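Local coordinates for PipY (Synechococcus elongatus, PDB 5NLC), which binds pyridoxal 5'-phosphate and is probably involved in keeping the cellular supply of that cofactor in balance, at residues 3-8 against 37-42; 32-37 against 57-62; 42-47 against 63-68; 48-53 against 75-80. All coordinates share one frame; numbering follows the deposited sequence.

Interaction 1 (3-8 against 37-42)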
loop_
_atom_site.group_PDB
_atom_site.type_symbol
_atom_site.label_atom_id
_atom_site.label_comp_id
_atom_site.label_asym_id
_atom_site.label_seq_id
_atom_site.Cartn_x
_atom_site.Cartn_y
_atom_site.Cartn_z
ATOM N N GLN A 3 -9.524 -7.285 23.106
ATOM C CA GLN A 3 -9.932 -5.945 22.718
ATOM C C GLN A 3 -8.933 -5.427 21.675
ATOM O O GLN A 3 -7.804 -5.890 21.552
ATOM C CB GLN A 3 -9.903 -4.954 23.895
ATOM C CG GLN A 3 -10.636 -5.376 25.170
ATOM C CD GLN A 3 -12.137 -5.255 25.110
ATOM O OE1 GLN A 3 -12.683 -4.476 24.303
ATOM N NE2 GLN A 3 -12.835 -6.003 26.007
ATOM N N ILE A 4 -9.352 -4.414 20.949
ATOM C CA ILE A 4 -8.499 -3.827 19.951
ATOM C C ILE A 4 -7.195 -3.281 20.546
ATOM O O ILE A 4 -6.122 -3.486 19.961
ATOM C CB ILE A 4 -9.256 -2.800 19.116
ATOM C CG1 ILE A 4 -10.392 -3.498 18.306
ATOM C CG2 ILE A 4 -8.302 -2.063 18.210
ATOM C CD1 ILE A 4 -11.400 -2.537 17.662
ATOM N N ALA A 5 -7.249 -2.609 21.682
ATOM C CA ALA A 5 -6.015 -2.006 22.209
ATOM C C ALA A 5 -4.967 -3.097 22.485
ATOM O O ALA A 5 -3.770 -2.909 22.222
ATOM C CB ALA A 5 -6.273 -1.216 23.480
ATOM N N GLU A 6 -5.453 -4.220 23.026
ATOM C CA GLU A 6 -4.594 -5.338 23.418
ATOM C C GLU A 6 -3.968 -5.998 22.178
ATOM O O GLU A 6 -2.755 -6.300 22.122
ATOM C CB GLU A 6 -5.409 -6.366 24.218
ATOM C CG GLU A 6 -5.936 -5.850 25.550
ATOM C CD GLU A 6 -6.874 -6.850 26.254
ATOM O OE1 GLU A 6 -6.493 -7.328 27.336
ATOM O OE2 GLU A 6 -7.995 -7.163 25.756
ATOM N N ARG A 7 -4.794 -6.204 21.166
ATOM C CA ARG A 7 -4.317 -6.750 19.877
ATOM C C ARG A 7 -3.256 -5.856 19.222
ATOM O O ARG A 7 -2.193 -6.337 18.718
ATOM C CB ARG A 7 -5.509 -6.981 18.950
ATOM C CG ARG A 7 -6.451 -8.118 19.344
ATOM C CD ARG A 7 -7.707 -7.998 18.511
ATOM N NE ARG A 7 -8.553 -9.155 18.637
ATOM C CZ ARG A 7 -8.367 -10.313 18.003
ATOM N NH1 ARG A 7 -7.347 -10.513 17.183
ATOM N NH2 ARG A 7 -9.204 -11.315 18.235
ATOM N N LEU A 8 -3.532 -4.553 19.192
ATOM C CA LEU A 8 -2.570 -3.598 18.621
ATOM C C LEU A 8 -1.245 -3.632 19.402
ATOM O O LEU A 8 -0.187 -3.600 18.797
ATOM C CB LEU A 8 -3.106 -2.151 18.603
ATOM C CG LEU A 8 -2.138 -1.154 17.963
ATOM C CD1 LEU A 8 -1.875 -1.532 16.513
ATOM C CD2 LEU A 8 -2.649 0.277 17.962
ATOM N N TYR A 37 -8.054 4.053 16.711
ATOM C CA TYR A 37 -7.419 5.362 16.837
ATOM C C TYR A 37 -7.079 5.715 18.297
ATOM O O TYR A 37 -5.964 6.162 18.624
ATOM C CB TYR A 37 -8.269 6.409 16.137
ATOM C CG TYR A 37 -7.601 7.764 16.017
ATOM C CD1 TYR A 37 -7.586 8.631 17.102
ATOM C CD2 TYR A 37 -7.014 8.167 14.841
ATOM C CE1 TYR A 37 -6.977 9.883 17.028
ATOM C CE2 TYR A 37 -6.417 9.455 14.741
ATOM C CZ TYR A 37 -6.405 10.269 15.837
ATOM O OH TYR A 37 -5.797 11.494 15.816
ATOM N N ALA A 38 -8.008 5.435 19.190
ATOM C CA ALA A 38 -7.778 5.710 20.594
ATOM C C ALA A 38 -6.654 4.878 21.124
ATOM O O ALA A 38 -5.982 5.291 22.011
ATOM C CB ALA A 38 -9.057 5.397 21.374
ATOM N N ALA A 39 -6.466 3.692 20.581
ATOM C CA ALA A 39 -5.348 2.833 20.996
ATOM C C ALA A 39 -4.025 3.211 20.352
ATOM O O ALA A 39 -3.024 2.630 20.725
ATOM C CB ALA A 39 -5.649 1.384 20.657
ATOM N N GLY A 40 -4.013 4.157 19.424
ATOM C CA GLY A 40 -2.781 4.681 18.840
ATOM C C GLY A 40 -2.660 4.420 17.317
ATOM O O GLY A 40 -1.673 4.851 16.695
ATOM N N GLN A 41 -3.632 3.728 16.699
ATOM C CA GLN A 41 -3.522 3.454 15.279
ATOM C C GLN A 41 -3.864 4.676 14.446
ATOM O O GLN A 41 -4.880 5.382 14.727
ATOM C CB GLN A 41 -4.417 2.297 14.905
ATOM C CG GLN A 41 -4.285 1.768 13.487
ATOM C CD GLN A 41 -2.942 1.172 13.173
ATOM O OE1 GLN A 41 -2.261 0.677 14.083
ATOM N NE2 GLN A 41 -2.516 1.226 11.876
ATOM N N ARG A 42 -3.056 4.909 13.376
ATOM C CA ARG A 42 -3.229 6.023 12.464
ATOM C C ARG A 42 -3.383 5.698 11.013
ATOM O O ARG A 42 -3.997 6.485 10.262
ATOM C CB ARG A 42 -2.079 7.021 12.612
ATOM C CG ARG A 42 -1.992 7.609 14.034
ATOM C CD ARG A 42 -3.098 8.552 14.342
ATOM N NE ARG A 42 -3.024 9.090 15.720
ATOM C CZ ARG A 42 -3.526 8.528 16.816
ATOM N NH1 ARG A 42 -4.136 7.359 16.781
ATOM N NH2 ARG A 42 -3.413 9.166 17.970
#

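Interaction 2 (32-37 against 57-62)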
loop_
_atom_site.group_PDB
_atom_site.type_symbol
_atom_site.label_atom_id
_atom_site.label_comp_id
_atom_site.label_asym_id
_atom_site.label_seq_id
_atom_site.Cartn_x
_atom_site.Cartn_y
_atom_site.Cartn_z
ATOM N N ALA A 32 -15.250 1.057 15.158
ATOM C CA ALA A 32 -14.047 0.251 15.350
ATOM C C ALA A 32 -12.794 1.019 14.997
ATOM O O ALA A 32 -11.801 0.894 15.706
ATOM C CB ALA A 32 -14.105 -1.014 14.513
ATOM N N ILE A 33 -12.848 1.808 13.929
ATOM C CA ILE A 33 -11.757 2.721 13.555
ATOM C C ILE A 33 -11.505 3.742 14.661
ATOM O O ILE A 33 -10.330 3.957 15.012
ATOM C CB ILE A 33 -11.999 3.438 12.196
ATOM C CG1 ILE A 33 -11.998 2.367 11.087
ATOM C CG2 ILE A 33 -10.950 4.515 11.943
ATOM C CD1 ILE A 33 -12.432 2.901 9.728
ATOM N N ARG A 34 -12.557 4.317 15.269
ATOM C CA ARG A 34 -12.340 5.188 16.401
ATOM C C ARG A 34 -11.716 4.500 17.577
ATOM O O ARG A 34 -10.767 5.057 18.178
ATOM C CB ARG A 34 -13.609 5.865 16.868
ATOM C CG ARG A 34 -14.153 6.874 15.871
ATOM C CD ARG A 34 -15.174 7.776 16.531
ATOM N NE ARG A 34 -15.598 8.801 15.551
ATOM C CZ ARG A 34 -14.934 9.877 15.195
ATOM N NH1 ARG A 34 -13.837 10.237 15.780
ATOM N NH2 ARG A 34 -15.434 10.644 14.245
ATOM N N GLU A 35 -12.167 3.275 17.898
ATOM C CA GLU A 35 -11.508 2.490 18.946
ATOM C C GLU A 35 -9.993 2.247 18.668
ATOM O O GLU A 35 -9.159 2.367 19.592
ATOM C CB GLU A 35 -12.282 1.194 19.260
ATOM C CG GLU A 35 -11.800 0.399 20.446
ATOM C CD GLU A 35 -12.639 -0.842 20.767
ATOM O OE1 GLU A 35 -13.826 -0.980 20.299
ATOM O OE2 GLU A 35 -12.117 -1.712 21.498
ATOM N N ALA A 36 -9.667 1.887 17.428
ATOM C CA ALA A 36 -8.295 1.704 17.037
ATOM C C ALA A 36 -7.481 2.944 17.127
ATOM O O ALA A 36 -6.334 2.902 17.580
ATOM C CB ALA A 36 -8.190 1.093 15.655
ATOM N N TYR A 37 -8.054 4.053 16.711
ATOM C CA TYR A 37 -7.419 5.362 16.837
ATOM C C TYR A 37 -7.079 5.715 18.297
ATOM O O TYR A 37 -5.964 6.162 18.624
ATOM C CB TYR A 37 -8.269 6.409 16.137
ATOM C CG TYR A 37 -7.601 7.764 16.017
ATOM C CD1 TYR A 37 -7.586 8.631 17.102
ATOM C CD2 TYR A 37 -7.014 8.167 14.841
ATOM C CE1 TYR A 37 -6.977 9.883 17.028
ATOM C CE2 TYR A 37 -6.417 9.455 14.741
ATOM C CZ TYR A 37 -6.405 10.269 15.837
ATOM O OH TYR A 37 -5.797 11.494 15.816
ATOM N N ALA A 57 -16.575 10.047 5.886
ATOM C CA ALA A 57 -17.190 11.355 6.214
ATOM C C ALA A 57 -17.311 11.655 7.700
ATOM O O ALA A 57 -16.948 12.751 8.138
ATOM C CB ALA A 57 -18.537 11.545 5.544
ATOM N N GLU A 58 -17.722 10.687 8.504
ATOM C CA GLU A 58 -17.817 10.930 9.965
ATOM C C GLU A 58 -16.478 11.079 10.691
ATOM O O GLU A 58 -16.415 11.613 11.816
ATOM C CB GLU A 58 -18.588 9.821 10.676
ATOM C CG GLU A 58 -20.101 9.903 10.483
ATOM C CD GLU A 58 -20.554 9.389 9.101
ATOM O OE1 GLU A 58 -19.737 8.802 8.358
ATOM O OE2 GLU A 58 -21.732 9.577 8.723
ATOM N N LEU A 59 -15.436 10.609 10.046
ATOM C CA LEU A 59 -14.136 10.493 10.686
ATOM C C LEU A 59 -13.205 11.662 10.361
ATOM O O LEU A 59 -12.061 11.673 10.824
ATOM C CB LEU A 59 -13.472 9.186 10.267
ATOM C CG LEU A 59 -14.189 7.902 10.682
ATOM C CD1 LEU A 59 -13.642 6.699 9.946
ATOM C CD2 LEU A 59 -14.146 7.660 12.185
ATOM N N THR A 60 -13.680 12.651 9.624
ATOM C CA THR A 60 -12.788 13.780 9.302
ATOM C C THR A 60 -12.418 14.701 10.456
ATOM O O THR A 60 -11.494 15.530 10.308
ATOM C CB THR A 60 -13.357 14.666 8.167
ATOM O OG1 THR A 60 -14.621 15.186 8.525
ATOM C CG2 THR A 60 -13.496 13.832 6.942
ATOM N N ASP A 61 -13.085 14.560 11.601
ATOM C CA ASP A 61 -12.566 15.246 12.791
ATOM C C ASP A 61 -11.117 14.827 13.103
ATOM O O ASP A 61 -10.363 15.653 13.610
ATOM C CB ASP A 61 -13.436 14.974 14.017
ATOM C CG ASP A 61 -13.497 13.486 14.339
ATOM O OD1 ASP A 61 -13.939 12.790 13.379
ATOM O OD2 ASP A 61 -13.060 13.042 15.471
ATOM N N LEU A 62 -10.719 13.565 12.806
ATOM C CA LEU A 62 -9.420 12.989 13.232
ATOM C C LEU A 62 -8.325 13.589 12.358
ATOM O O LEU A 62 -8.345 13.398 11.147
ATOM C CB LEU A 62 -9.429 11.442 13.135
ATOM C CG LEU A 62 -10.542 10.755 13.986
ATOM C CD1 LEU A 62 -10.619 9.259 13.675
ATOM C CD2 LEU A 62 -10.368 10.893 15.475
#

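Interaction 3 (42-47 against 63-68)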
loop_
_atom_site.group_PDB
_atom_site.type_symbol
_atom_site.label_atom_id
_atom_site.label_comp_id
_atom_site.label_asym_id
_atom_site.label_seq_id
_atom_site.Cartn_x
_atom_site.Cartn_y
_atom_site.Cartn_z
ATOM N N ARG A 42 -3.056 4.909 13.376
ATOM C CA ARG A 42 -3.229 6.023 12.464
ATOM C C ARG A 42 -3.383 5.698 11.013
ATOM O O ARG A 42 -3.997 6.485 10.262
ATOM C CB ARG A 42 -2.079 7.021 12.612
ATOM C CG ARG A 42 -1.992 7.609 14.034
ATOM C CD ARG A 42 -3.098 8.552 14.342
ATOM N NE ARG A 42 -3.024 9.090 15.720
ATOM C CZ ARG A 42 -3.526 8.528 16.816
ATOM N NH1 ARG A 42 -4.136 7.359 16.781
ATOM N NH2 ARG A 42 -3.413 9.166 17.970
ATOM N N HIS A 43 -2.846 4.558 10.590
ATOM C CA HIS A 43 -2.925 4.144 9.194
ATOM C C HIS A 43 -3.995 3.098 8.983
ATOM O O HIS A 43 -3.977 2.038 9.628
ATOM C CB HIS A 43 -1.588 3.541 8.796
ATOM C CG HIS A 43 -0.458 4.512 8.846
ATOM N ND1 HIS A 43 -0.319 5.535 7.930
ATOM C CD2 HIS A 43 0.576 4.635 9.717
ATOM C CE1 HIS A 43 0.742 6.266 8.239
ATOM N NE2 HIS A 43 1.337 5.696 9.286
ATOM N N PHE A 44 -4.938 3.411 8.123
ATOM C CA PHE A 44 -6.067 2.572 7.824
ATOM C C PHE A 44 -6.165 2.352 6.361
ATOM O O PHE A 44 -5.844 3.240 5.563
ATOM C CB PHE A 44 -7.355 3.200 8.348
ATOM C CG PHE A 44 -7.402 3.276 9.837
ATOM C CD1 PHE A 44 -6.828 4.345 10.489
ATOM C CD2 PHE A 44 -7.856 2.204 10.584
ATOM C CE1 PHE A 44 -6.814 4.438 11.878
ATOM C CE2 PHE A 44 -7.858 2.286 11.981
ATOM C CZ PHE A 44 -7.340 3.382 12.640
ATOM N N GLY A 45 -6.487 1.119 5.993
ATOM C CA GLY A 45 -6.469 0.708 4.620
ATOM C C GLY A 45 -7.816 0.106 4.177
ATOM O O GLY A 45 -8.478 -0.649 4.949
ATOM N N GLU A 46 -8.188 0.420 2.938
ATOM C CA GLU A 46 -9.399 -0.147 2.343
ATOM C C GLU A 46 -9.011 -0.766 1.001
ATOM O O GLU A 46 -8.080 -0.313 0.362
ATOM C CB GLU A 46 -10.453 0.915 2.164
ATOM C CG GLU A 46 -11.071 1.445 3.500
ATOM C CD GLU A 46 -12.136 0.542 4.104
ATOM O OE1 GLU A 46 -12.788 -0.219 3.335
ATOM O OE2 GLU A 46 -12.341 0.574 5.376
ATOM N N ASN A 47 -9.770 -1.758 0.559
ATOM C CA ASN A 47 -9.463 -2.398 -0.732
ATOM C C ASN A 47 -10.172 -1.695 -1.879
ATOM O O ASN A 47 -9.692 -1.769 -2.973
ATOM C CB ASN A 47 -9.851 -3.869 -0.785
ATOM C CG ASN A 47 -8.867 -4.766 -0.070
ATOM O OD1 ASN A 47 -7.812 -4.325 0.446
ATOM N ND2 ASN A 47 -9.224 -6.037 0.001
ATOM N N PRO A 63 -7.383 14.319 12.962
ATOM C CA PRO A 63 -6.505 15.182 12.127
ATOM C C PRO A 63 -5.372 14.421 11.325
ATOM O O PRO A 63 -4.959 14.880 10.249
ATOM C CB PRO A 63 -5.900 16.125 13.182
ATOM C CG PRO A 63 -5.700 15.188 14.350
ATOM C CD PRO A 63 -6.907 14.261 14.355
ATOM N N ASP A 64 -4.930 13.282 11.833
ATOM C CA ASP A 64 -3.724 12.574 11.378
ATOM C C ASP A 64 -4.000 11.094 11.060
ATOM O O ASP A 64 -3.208 10.223 11.301
ATOM C CB ASP A 64 -2.757 12.681 12.482
ATOM C CG ASP A 64 -3.355 12.283 13.779
ATOM O OD1 ASP A 64 -4.642 12.075 13.842
ATOM O OD2 ASP A 64 -2.544 12.165 14.719
ATOM N N LEU A 65 -5.201 10.833 10.587
ATOM C CA LEU A 65 -5.588 9.554 10.097
ATOM C C LEU A 65 -5.060 9.521 8.652
ATOM O O LEU A 65 -5.356 10.415 7.880
ATOM C CB LEU A 65 -7.129 9.440 10.197
ATOM C CG LEU A 65 -7.700 8.024 10.249
ATOM C CD1 LEU A 65 -9.206 8.150 10.362
ATOM C CD2 LEU A 65 -7.383 7.292 8.947
ATOM N N THR A 66 -4.254 8.527 8.311
ATOM C CA THR A 66 -3.767 8.338 6.989
ATOM C C THR A 66 -4.495 7.155 6.298
ATOM O O THR A 66 -4.504 6.042 6.851
ATOM C CB THR A 66 -2.269 8.082 7.047
ATOM O OG1 THR A 66 -1.631 9.199 7.619
ATOM C CG2 THR A 66 -1.671 7.854 5.712
ATOM N N TRP A 67 -5.156 7.432 5.141
ATOM C CA TRP A 67 -5.889 6.431 4.398
ATOM C C TRP A 67 -5.055 5.870 3.227
ATOM O O TRP A 67 -4.500 6.649 2.407
ATOM C CB TRP A 67 -7.141 7.035 3.795
ATOM C CG TRP A 67 -8.225 7.316 4.843
ATOM C CD1 TRP A 67 -8.527 8.517 5.434
ATOM C CD2 TRP A 67 -9.060 6.366 5.431
ATOM N NE1 TRP A 67 -9.536 8.351 6.352
ATOM C CE2 TRP A 67 -9.900 7.037 6.351
ATOM C CE3 TRP A 67 -9.212 4.981 5.269
ATOM C CZ2 TRP A 67 -10.905 6.354 7.108
ATOM C CZ3 TRP A 67 -10.253 4.329 6.017
ATOM C CH2 TRP A 67 -11.021 5.004 6.942
ATOM N N HIS A 68 -5.084 4.561 3.122
ATOM C CA HIS A 68 -4.299 3.786 2.153
ATOM C C HIS A 68 -5.268 2.998 1.287
ATOM O O HIS A 68 -6.133 2.266 1.844
ATOM C CB HIS A 68 -3.418 2.788 2.903
ATOM C CG HIS A 68 -2.341 3.416 3.736
ATOM N ND1 HIS A 68 -1.030 3.444 3.337
ATOM C CD2 HIS A 68 -2.374 4.048 4.923
ATOM C CE1 HIS A 68 -0.306 4.092 4.232
ATOM N NE2 HIS A 68 -1.086 4.414 5.240
#

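Interaction 4 (48-53 against 75-80). With PO4 (phosphate ion), chain C.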
loop_
_atom_site.group_PDB
_atom_site.type_symbol
_atom_site.label_atom_id
_atom_site.label_comp_id
_atom_site.label_asym_id
_atom_site.label_seq_id
_atom_site.Cartn_x
_atom_site.Cartn_y
_atom_site.Cartn_z
ATOM N N ARG A 48 -11.320 -1.103 -1.618
ATOM C CA ARG A 48 -12.216 -0.539 -2.639
ATOM C C ARG A 48 -12.498 0.911 -2.367
ATOM O O ARG A 48 -12.886 1.265 -1.268
ATOM C CB ARG A 48 -13.552 -1.310 -2.661
ATOM C CG ARG A 48 -13.415 -2.647 -3.365
ATOM C CD ARG A 48 -14.599 -3.591 -3.181
ATOM N NE ARG A 48 -14.170 -4.970 -3.454
ATOM C CZ ARG A 48 -14.869 -6.077 -3.185
ATOM N NH1 ARG A 48 -16.096 -6.019 -2.656
ATOM N NH2 ARG A 48 -14.330 -7.268 -3.461
ATOM N N VAL A 49 -12.418 1.738 -3.405
ATOM C CA VAL A 49 -12.579 3.186 -3.262
ATOM C C VAL A 49 -13.944 3.574 -2.635
ATOM O O VAL A 49 -13.982 4.334 -1.659
ATOM C CB VAL A 49 -12.374 3.908 -4.640
ATOM C CG1 VAL A 49 -12.764 5.364 -4.579
ATOM C CG2 VAL A 49 -10.938 3.814 -5.110
ATOM N N GLN A 50 -15.045 3.039 -3.187
ATOM C CA GLN A 50 -16.405 3.423 -2.734
ATOM C C GLN A 50 -16.712 3.051 -1.294
ATOM O O GLN A 50 -17.266 3.857 -0.568
ATOM C CB GLN A 50 -17.486 2.868 -3.665
ATOM C CG GLN A 50 -17.447 3.470 -5.065
ATOM C CD GLN A 50 -17.793 4.980 -5.140
ATOM O OE1 GLN A 50 -17.355 5.658 -6.092
ATOM N NE2 GLN A 50 -18.593 5.506 -4.162
ATOM N N GLU A 51 -16.295 1.878 -0.870
ATOM C CA GLU A 51 -16.450 1.472 0.523
ATOM C C GLU A 51 -15.691 2.398 1.464
ATOM O O GLU A 51 -16.220 2.761 2.525
ATOM C CB GLU A 51 -16.011 0.016 0.711
ATOM C CG GLU A 51 -16.931 -0.963 -0.006
ATOM C CD GLU A 51 -16.322 -2.360 -0.179
ATOM O OE1 GLU A 51 -15.254 -2.694 0.427
ATOM O OE2 GLU A 51 -16.948 -3.136 -0.952
ATOM N N ALA A 52 -14.499 2.851 1.066
ATOM C CA ALA A 52 -13.773 3.831 1.857
ATOM C C ALA A 52 -14.455 5.188 1.963
ATOM O O ALA A 52 -14.608 5.694 3.060
ATOM C CB ALA A 52 -12.367 4.033 1.346
ATOM N N ILE A 53 -14.850 5.788 0.838
ATOM C CA ILE A 53 -15.550 7.085 0.833
ATOM C C ILE A 53 -16.716 7.064 1.793
ATOM O O ILE A 53 -16.875 7.979 2.625
ATOM C CB ILE A 53 -16.105 7.431 -0.570
ATOM C CG1 ILE A 53 -14.967 7.760 -1.520
ATOM C CG2 ILE A 53 -17.082 8.616 -0.561
ATOM C CD1 ILE A 53 -15.406 7.786 -2.968
ATOM N N SER A 75 -8.943 2.861 -13.800
ATOM C CA SER A 75 -8.593 4.229 -14.255
ATOM C C SER A 75 -9.720 5.255 -14.151
ATOM O O SER A 75 -9.418 6.410 -13.886
ATOM C CB SER A 75 -7.982 4.222 -15.667
ATOM O OG SER A 75 -6.574 3.985 -15.530
ATOM N N ASN A 76 -10.997 4.830 -14.255
ATOM C CA ASN A 76 -12.147 5.721 -14.095
ATOM C C ASN A 76 -12.539 6.054 -12.657
ATOM O O ASN A 76 -13.479 6.820 -12.434
ATOM C CB ASN A 76 -13.380 5.194 -14.892
ATOM C CG ASN A 76 -14.059 3.925 -14.274
ATOM O OD1 ASN A 76 -13.676 3.367 -13.214
ATOM N ND2 ASN A 76 -15.071 3.454 -14.979
ATOM N N LYS A 77 -11.875 5.448 -11.684
ATOM C CA LYS A 77 -12.033 5.773 -10.282
ATOM C C LYS A 77 -10.793 6.497 -9.756
ATOM O O LYS A 77 -10.703 6.766 -8.566
ATOM C CB LYS A 77 -12.272 4.500 -9.440
ATOM C CG LYS A 77 -13.615 3.813 -9.616
ATOM C CD LYS A 77 -14.769 4.716 -9.145
ATOM C CE LYS A 77 -16.137 4.169 -9.559
ATOM N NZ LYS A 77 -16.408 2.845 -8.924
ATOM N N ALA A 78 -9.847 6.799 -10.630
ATOM C CA ALA A 78 -8.609 7.434 -10.208
ATOM C C ALA A 78 -8.926 8.799 -9.565
ATOM O O ALA A 78 -8.291 9.167 -8.625
ATOM C CB ALA A 78 -7.638 7.557 -11.362
ATOM N N ARG A 79 -9.931 9.528 -10.075
ATOM C CA ARG A 79 -10.236 10.832 -9.528
ATOM C C ARG A 79 -10.673 10.748 -8.070
ATOM O O ARG A 79 -10.183 11.484 -7.223
ATOM C CB ARG A 79 -11.291 11.512 -10.387
ATOM C CG ARG A 79 -11.611 12.937 -9.987
ATOM C CD ARG A 79 -12.626 13.555 -10.984
ATOM N NE ARG A 79 -11.879 13.921 -12.162
ATOM C CZ ARG A 79 -11.128 15.024 -12.284
ATOM N NH1 ARG A 79 -11.084 15.968 -11.347
ATOM N NH2 ARG A 79 -10.437 15.195 -13.386
ATOM N N LYS A 80 -11.631 9.862 -7.778
ATOM C CA LYS A 80 -12.033 9.650 -6.397
ATOM C C LYS A 80 -10.888 9.156 -5.517
ATOM O O LYS A 80 -10.833 9.498 -4.364
ATOM C CB LYS A 80 -13.235 8.714 -6.297
ATOM C CG LYS A 80 -14.532 9.371 -6.795
ATOM C CD LYS A 80 -15.627 8.317 -6.805
ATOM C CE LYS A 80 -17.024 8.932 -6.980
ATOM N NZ LYS A 80 -17.889 7.956 -7.698
HETATM P P PO4 C . -10.742 12.059 -15.345
HETATM O O1 PO4 C . -9.448 11.305 -15.210
HETATM O O2 PO4 C . -11.623 11.779 -14.147
HETATM O O3 PO4 C . -10.423 13.539 -15.421
HETATM O O4 PO4 C . -11.425 11.638 -16.631
#

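Interaction 1 (3-8 against 37-42)
Leu8 reaches out of helix 4-14 and lays its two methyl groups against the turn that ends helix 30-38. Its CB points at that turn, and CG stands anti to the backbone N (chi1 -178°). From there the branches part: CD2 comes up to the carbonyl O of Ala39 at 3.6 Å, lies 4.2 Å from the CB of Ala39 and is close to the backbone of Gly40 and Gln41, while CD1 meets OE1 of Gln41 at 3.3 Å. The turn itself is a Schellman motif. Gly40, with a positive phi of 117°, takes the chain out of helical geometry and on toward strand 43-46. Leu8 covers this turn in the alpha/beta barrel of a fold type III protein. One turn earlier on helix 4-14, Ala5 meets Ala39, CB to CB at 3.9 Å, and the small side chains let the backbones come within 5.0 Å, CA to CA. Gln41 sends its amide NE2 elsewhere, to the carbonyl oxygens of His43 and Leu21. Within 37-42, NH1 of Arg42 makes a cation-pi contact over the centre of the Tyr37 ring, 3.4 Å above its plane, and donates to the Tyr37 carbonyl O.

Interaction 2 (32-37 against 57-62)
Arg34, Leu62 and Leu59 bury the most surface where helix 30-38 faces the loop after helix 49-56. The Arg34 chain runs extended from CG to NE and meets Asp61 tip to tip in a two-pronged salt bridge. NH2 donates to OD1 of Asp61 at 2.8 Å, nearly straight at 173°, and NH1 to OD2 at 2.9 Å on its syn lone pair. The guanidinium and carboxylate planes are turned 38° apart, so the pairing is twisted. Leu59 covers one face of the guanidinium with CD2, offset toward the rim, and its other methyl, CD1, touches CD1 of Ile33 at 4.0 Å. In the barrel this joins the loop leading into strand 66-69 to the helix that precedes strand 43-46. Leu62 lies beside NH1 of Arg34, with CD2 at 3.5 Å, and the same methyl sits over the centre of the Tyr37 ring in a CH-pi contact, 3.9 Å from the centroid. The Tyr37 hydroxyl is hydrogen-bonded to Asp64. The Tyr37 side chain also touches Pro63, a calcium-site residue in another model of this protein; no calcium is bound here.

Interaction 3 (42-47 against 63-68)
Strands 43-46 and 66-69 pair as parallel neighbours in the barrel sheet, where His43, Phe44 and Gly45 lie opposite Thr66, Trp67 and His68. The ladder alternates: N of Thr66 donates to O of Arg42 at 2.8 Å, then N of Phe44 to O of Thr66, N of His68 to O of Phe44, and N of Glu46 to O of His68. The two strands are the ends of a beta-alpha-beta unit whose crossover is helix 49-56, the repeating step of a TIM-like barrel. On the sheet face that carries His43, Thr66 and His68, ND1 of His43 and NE2 of His68 share a nearly straight hydrogen bond of 3.0 Å. ND1 lies at the edge of the His68 ring, whose plane is turned 70° from that of His43. ND1 of His68 bonds NE2 of His89 on strand 87-91. On the other face, which turns to helix 30-38, CG of Leu65 stands anti to its backbone N (chi1 -157°) and CD2 meets CD1 of Phe44 at 3.4 Å, while CB of Phe44 lies over the Trp67 ring, 3.9 Å from CZ3. CG of Glu46 also touches CZ3, while its OE2 goes to Ser25 and Lys55. At the start of the pair, NE of Arg42 makes a long 3.3 Å salt bridge to OD2 of Asp64, met from above the carboxylate plane; both tie more strongly to Tyr37, NH1 of Arg42 to its carbonyl O and OD1 of Asp64 to its hydroxyl. Strand 43-46 runs on into Asn47, which binds pyridoxal phosphate when present; none is bound here.

Interaction 4 (48-53 against 75-80)
Val49 and Ile53, one turn apart on helix 49-56, form the close-packed part of this contact by resting on the aliphatic stem of Lys80. CG1 of Val49, anti to the backbone N (chi1 170°), comes to 3.8 Å from CB of Lys80. CD1 of Ile53 touches CD of the same lysine at 3.9 Å, the two side chains crossing at about a right angle. The buried Val49 also leans on Leu73, in the loop that follows strand 66-69. These are two successive helices of the barrel, 49-56 and 78-84, and they face each other through side chains, the nearest CA atoms, of Val49 and Lys80, being 7.2 Å apart. Toward solvent the packing gives way to long polar chains. Gln50 bends at chi2 (-66°), which turns its CD off the line of the chain, and its OE1 accepts a 2.9 Å hydrogen bond from NZ of Lys80, the donor tilted 16° from the carbonyl plane. The lysine thus gives its methylenes to the apolar patch and its ammonium to the glutamine. Lys77 approaches less closely, with CE 4.0 Å from OE1 of Gln50. Arg79 takes a different course, toward helix 94-107. There it holds a phosphate ion, probably from the crystallisation liquor, by two of its nitrogens: NE donates to O2 of the ion and NH2 to O3 at 2.6 Å, with Arg99 and Arg102 as further donors to the ion. NH2 of Arg79 also meets Glu106 in a salt bridge.

In the fold
Interactions 1, 2 and 3 form one continuous patch, while interaction 4 stands further round the barrel. Tyr37 lies in a segment of both interactions 1 and 2, whose centres are 12 Å apart; Arg42 lies in a segment of both interactions 1 and 3. Between interactions 2 and 3, 10 Å apart by centres, CD1 of Ile33 packs on CH2 of Trp67 at 3.8 Å. Interaction 4 touches interaction 3 where CG of Glu46 meets CB of Ala52 at 3.6 Å, but lies 27 Å from interaction 1, centre to centre. The cofactor site is closest to interaction 3: the side chain of Glu46 is about 4 Å from that of Lys26, the predicted attachment point of pyridoxal phosphate; the cofactor itself is not bound here.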